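PDB 2Z0T: ASCH domain-containing protein, which is of uncharacterised function but probably binds RNA. Local coordinates for residues V49-F60 with E95-E106. Residues are numbered along the deposited sequence; the frame is centred on the assembly and turned at random.
Sequences VKVKGIRVYSSF and EKKYGVVAIEIE
Phe60 lays one face of its ring against Val100, whose CG2 stands 3.5 Å above the ring centroid and only 6° off the normal, a CH-pi contact. The branched valine suits this place: with CG1 anti to the backbone N, that methyl lies on the same side of the ring, toward its CD1-CE1 rim, 3.4 Å from Phe60 CD1. Glu95 stretches out fully from its helix, and its OE2 accepts the Phe60 backbone N-H at 2.9 Å, on the anti side of the carboxylate and 33° out of its plane. Ser59 is the N-cap of helix 60-67, its OG bonded to the Glu62 N-H; the other Glu95 oxygen, OE1, pairs with Arg87. Replacing Phe60 by an alanine is likely to leave the Val100 methyls without their aromatic surface and open a gap beside Glu95.

The two strands run antiparallel, with a classic beta bulge where Lys52 and Gly53 both face Glu104. Gly53 fits because a CB there would collide with the Glu104 carboxylate. Arg55, bent at chi3, brings NH1 to within 3.1 Å of Glu104 OE1, the oxygen lying in the guanidinium plane while the two flat groups are turned 49° apart; its NE pairs with Glu67. Ala102 is small enough to sit at the edge of the Tyr57 ring, CB 3.9 Å from CE2. On the other face, the Ile54 and Ile103 side chains lie side by side, CD1 of Ile54 4.0 Å from CG2 of Ile103.

These central strands join strand 39-42, beside 47-57, to strand 22-26, beside 100-107; helix 60-67 covers Tyr57 and Ala102, and Phe60 stacks on Tyr86.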
loop_
_atom_site.group_PDB
_atom_site.type_symbol
_atom_site.label_atom_id
_atom_site.label_comp_id
_atom_site.label_asym_id
_atom_site.label_seq_id
_atom_site.Cartn_x
_atom_site.Cartn_y
_atom_site.Cartn_z
ATOM N N VAL A 49 -1.757 -10.798 -5.329
ATOM C CA VAL A 49 -2.763 -9.839 -5.761
ATOM C C VAL A 49 -2.466 -9.305 -7.149
ATOM O O VAL A 49 -1.325 -9.332 -7.607
ATOM C CB VAL A 49 -2.856 -8.627 -4.796
ATOM C CG1 VAL A 49 -3.215 -9.099 -3.393
ATOM C CG2 VAL A 49 -1.533 -7.862 -4.789
ATOM N N LYS A 50 -3.513 -8.831 -7.814
ATOM C CA LYS A 50 -3.386 -8.240 -9.139
ATOM C C LYS A 50 -3.377 -6.729 -8.930
ATOM O O LYS A 50 -4.128 -6.219 -8.098
ATOM C CB LYS A 50 -4.581 -8.626 -10.014
ATOM C CG LYS A 50 -4.695 -7.819 -11.303
ATOM C CD LYS A 50 -3.576 -8.121 -12.298
ATOM C CE LYS A 50 -3.780 -9.475 -12.963
ATOM N NZ LYS A 50 -2.831 -9.685 -14.093
ATOM N N VAL A 51 -2.515 -6.025 -9.658
ATOM C CA VAL A 51 -2.440 -4.567 -9.558
ATOM C C VAL A 51 -3.471 -3.994 -10.521
ATOM O O VAL A 51 -3.394 -4.224 -11.731
ATOM C CB VAL A 51 -1.043 -4.042 -9.951
ATOM C CG1 VAL A 51 -1.027 -2.509 -9.914
ATOM C CG2 VAL A 51 0.008 -4.599 -9.002
ATOM N N LYS A 52 -4.437 -3.256 -9.978
ATOM C CA LYS A 52 -5.501 -2.669 -10.786
ATOM C C LYS A 52 -5.309 -1.179 -11.045
ATOM O O LYS A 52 -5.889 -0.634 -11.984
ATOM C CB LYS A 52 -6.855 -2.885 -10.103
ATOM C CG LYS A 52 -7.111 -4.314 -9.633
ATOM C CD LYS A 52 -7.108 -5.313 -10.772
ATOM C CE LYS A 52 -8.275 -5.098 -11.716
ATOM N NZ LYS A 52 -8.342 -6.169 -12.754
ATOM N N GLY A 53 -4.502 -0.521 -10.213
ATOM C CA GLY A 53 -4.277 0.904 -10.387
ATOM C C GLY A 53 -3.081 1.423 -9.613
ATOM O O GLY A 53 -2.660 0.814 -8.627
ATOM N N ILE A 54 -2.537 2.548 -10.070
ATOM C CA ILE A 54 -1.382 3.185 -9.440
ATOM C C ILE A 54 -1.626 4.692 -9.353
ATOM O O ILE A 54 -1.811 5.353 -10.377
ATOM C CB ILE A 54 -0.078 2.942 -10.264
ATOM C CG1 ILE A 54 0.305 1.458 -10.242
ATOM C CG2 ILE A 54 1.059 3.803 -9.720
ATOM C CD1 ILE A 54 0.790 0.961 -8.892
ATOM N N ARG A 55 -1.632 5.225 -8.134
ATOM C CA ARG A 55 -1.836 6.659 -7.914
ATOM C C ARG A 55 -0.752 7.170 -6.966
ATOM O O ARG A 55 -0.584 6.653 -5.863
ATOM C CB ARG A 55 -3.239 6.911 -7.348
ATOM C CG ARG A 55 -4.344 6.499 -8.321
ATOM C CD ARG A 55 -5.736 6.731 -7.757
ATOM N NE ARG A 55 -6.144 5.709 -6.794
ATOM C CZ ARG A 55 -6.534 4.477 -7.112
ATOM N NH1 ARG A 55 -6.575 4.086 -8.383
ATOM N NH2 ARG A 55 -6.904 3.637 -6.153
ATOM N N VAL A 56 -0.015 8.186 -7.405
ATOM C CA VAL A 56 1.088 8.726 -6.620
ATOM C C VAL A 56 0.789 10.067 -5.955
ATOM O O VAL A 56 0.196 10.964 -6.561
ATOM C CB VAL A 56 2.350 8.851 -7.496
ATOM C CG1 VAL A 56 3.548 9.275 -6.647
ATOM C CG2 VAL A 56 2.633 7.522 -8.177
ATOM N N TYR A 57 1.222 10.186 -4.701
ATOM C CA TYR A 57 1.009 11.380 -3.890
ATOM C C TYR A 57 2.327 11.900 -3.325
ATOM O O TYR A 57 3.353 11.228 -3.396
ATOM C CB TYR A 57 0.052 11.045 -2.744
ATOM C CG TYR A 57 -1.293 10.533 -3.215
ATOM C CD1 TYR A 57 -2.316 11.416 -3.555
ATOM C CD2 TYR A 57 -1.525 9.164 -3.361
ATOM C CE1 TYR A 57 -3.542 10.947 -4.029
ATOM C CE2 TYR A 57 -2.744 8.687 -3.835
ATOM C CZ TYR A 57 -3.747 9.584 -4.167
ATOM O OH TYR A 57 -4.949 9.116 -4.642
ATOM N N SER A 58 2.298 13.106 -2.764
ATOM C CA SER A 58 3.504 13.686 -2.194
ATOM C C SER A 58 3.700 13.233 -0.748
ATOM O O SER A 58 4.795 13.357 -0.202
ATOM C CB SER A 58 3.430 15.216 -2.240
ATOM O OG SER A 58 2.429 15.694 -1.360
ATOM N N SER A 59 2.645 12.704 -0.131
ATOM C CA SER A 59 2.731 12.264 1.259
ATOM C C SER A 59 1.700 11.206 1.627
ATOM O O SER A 59 0.715 11.001 0.914
ATOM C CB SER A 59 2.552 13.463 2.196
ATOM O OG SER A 59 1.212 13.929 2.165
ATOM N N PHE A 60 1.930 10.541 2.756
ATOM C CA PHE A 60 1.007 9.523 3.235
ATOM C C PHE A 60 -0.304 10.181 3.649
ATOM O O PHE A 60 -1.377 9.619 3.460
ATOM C CB PHE A 60 1.623 8.767 4.417
ATOM C CG PHE A 60 2.727 7.826 4.017
ATOM C CD1 PHE A 60 2.453 6.718 3.217
ATOM C CD2 PHE A 60 4.040 8.060 4.410
ATOM C CE1 PHE A 60 3.475 5.858 2.811
ATOM C CE2 PHE A 60 5.070 7.208 4.009
ATOM C CZ PHE A 60 4.786 6.104 3.207
ATOM N N GLU A 95 10.061 9.824 2.590
ATOM C CA GLU A 95 8.742 10.232 2.118
ATOM C C GLU A 95 8.872 11.464 1.224
ATOM O O GLU A 95 8.297 11.523 0.139
ATOM C CB GLU A 95 7.829 10.543 3.311
ATOM C CG GLU A 95 6.405 10.930 2.930
ATOM C CD GLU A 95 5.532 11.220 4.133
ATOM O OE1 GLU A 95 6.038 11.131 5.273
ATOM O OE2 GLU A 95 4.337 11.541 3.942
ATOM N N LYS A 96 9.639 12.446 1.684
ATOM C CA LYS A 96 9.850 13.672 0.921
ATOM C C LYS A 96 10.651 13.428 -0.358
ATOM O O LYS A 96 10.404 14.057 -1.387
ATOM C CB LYS A 96 10.569 14.712 1.791
ATOM C CG LYS A 96 9.672 15.428 2.800
ATOM C CD LYS A 96 8.922 14.451 3.695
ATOM C CE LYS A 96 8.114 15.160 4.771
ATOM N NZ LYS A 96 7.360 14.193 5.623
ATOM N N LYS A 97 11.605 12.506 -0.292
ATOM C CA LYS A 97 12.453 12.190 -1.437
ATOM C C LYS A 97 11.772 11.413 -2.566
ATOM O O LYS A 97 11.992 11.699 -3.748
ATOM C CB LYS A 97 13.676 11.394 -0.968
ATOM C CG LYS A 97 14.588 10.938 -2.094
ATOM C CD LYS A 97 15.694 10.035 -1.579
ATOM C CE LYS A 97 16.607 9.579 -2.704
ATOM N NZ LYS A 97 17.667 8.654 -2.204
ATOM N N TYR A 98 10.945 10.439 -2.205
ATOM C CA TYR A 98 10.283 9.587 -3.195
ATOM C C TYR A 98 8.806 9.828 -3.465
ATOM O O TYR A 98 8.323 9.564 -4.567
ATOM C CB TYR A 98 10.437 8.120 -2.789
ATOM C CG TYR A 98 11.859 7.631 -2.715
ATOM C CD1 TYR A 98 12.629 7.488 -3.867
ATOM C CD2 TYR A 98 12.438 7.302 -1.489
ATOM C CE1 TYR A 98 13.942 7.026 -3.803
ATOM C CE2 TYR A 98 13.751 6.841 -1.413
ATOM C CZ TYR A 98 14.495 6.706 -2.572
ATOM O OH TYR A 98 15.791 6.250 -2.503
ATOM N N GLY A 99 8.080 10.313 -2.468
ATOM C CA GLY A 99 6.653 10.491 -2.650
ATOM C C GLY A 99 6.018 9.190 -2.186
ATOM O O GLY A 99 6.729 8.272 -1.770
ATOM N N VAL A 100 4.695 9.091 -2.275
ATOM C CA VAL A 100 3.979 7.904 -1.815
ATOM C C VAL A 100 3.071 7.346 -2.899
ATOM O O VAL A 100 2.445 8.100 -3.642
ATOM C CB VAL A 100 3.124 8.248 -0.576
ATOM C CG1 VAL A 100 2.302 7.046 -0.145
ATOM C CG2 VAL A 100 4.033 8.713 0.556
ATOM N N VAL A 101 2.988 6.022 -2.983
ATOM C CA VAL A 101 2.147 5.408 -3.998
ATOM C C VAL A 101 1.022 4.561 -3.411
ATOM O O VAL A 101 1.215 3.827 -2.438
ATOM C CB VAL A 101 2.992 4.542 -4.970
ATOM C CG1 VAL A 101 3.699 3.433 -4.211
ATOM C CG2 VAL A 101 2.100 3.960 -6.065
ATOM N N ALA A 102 -0.166 4.705 -3.991
ATOM C CA ALA A 102 -1.325 3.930 -3.579
ATOM C C ALA A 102 -1.496 2.870 -4.667
ATOM O O ALA A 102 -1.787 3.194 -5.817
ATOM C CB ALA A 102 -2.568 4.814 -3.506
ATOM N N ILE A 103 -1.290 1.611 -4.306
ATOM C CA ILE A 103 -1.420 0.517 -5.264
ATOM C C ILE A 103 -2.795 -0.126 -5.096
ATOM O O ILE A 103 -3.073 -0.736 -4.065
ATOM C CB ILE A 103 -0.326 -0.553 -5.026
ATOM C CG1 ILE A 103 1.052 0.115 -4.988
ATOM C CG2 ILE A 103 -0.380 -1.609 -6.116
ATOM C CD1 ILE A 103 2.173 -0.824 -4.605
ATOM N N GLU A 104 -3.656 0.026 -6.099
ATOM C CA GLU A 104 -4.995 -0.555 -6.044
ATOM C C GLU A 104 -4.825 -2.042 -6.312
ATOM O O GLU A 104 -4.320 -2.430 -7.364
ATOM C CB GLU A 104 -5.903 0.067 -7.105
ATOM C CG GLU A 104 -7.376 -0.297 -6.937
ATOM C CD GLU A 104 -8.240 0.244 -8.060
ATOM O OE1 GLU A 104 -7.958 1.363 -8.535
ATOM O OE2 GLU A 104 -9.208 -0.443 -8.461
ATOM N N ILE A 105 -5.247 -2.868 -5.360
ATOM C CA ILE A 105 -5.072 -4.311 -5.485
ATOM C C ILE A 105 -6.333 -5.159 -5.358
ATOM O O ILE A 105 -7.323 -4.752 -4.744
ATOM C CB ILE A 105 -4.050 -4.805 -4.445
ATOM C CG1 ILE A 105 -4.505 -4.393 -3.042
ATOM C CG2 ILE A 105 -2.679 -4.211 -4.746
ATOM C CD1 ILE A 105 -3.607 -4.879 -1.925
ATOM N N GLU A 106 -6.261 -6.353 -5.940
ATOM C CA GLU A 106 -7.358 -7.317 -5.932
ATOM C C GLU A 106 -6.757 -8.691 -5.633
ATOM O O GLU A 106 -5.882 -9.161 -6.358
ATOM C CB GLU A 106 -8.029 -7.329 -7.305
ATOM C CG GLU A 106 -9.252 -8.209 -7.431
ATOM C CD GLU A 106 -9.774 -8.245 -8.857
ATOM O OE1 GLU A 106 -9.194 -8.975 -9.691
ATOM O OE2 GLU A 106 -10.754 -7.528 -9.149
HETATM O O HOH W 1 7.317 13.838 -1.371
#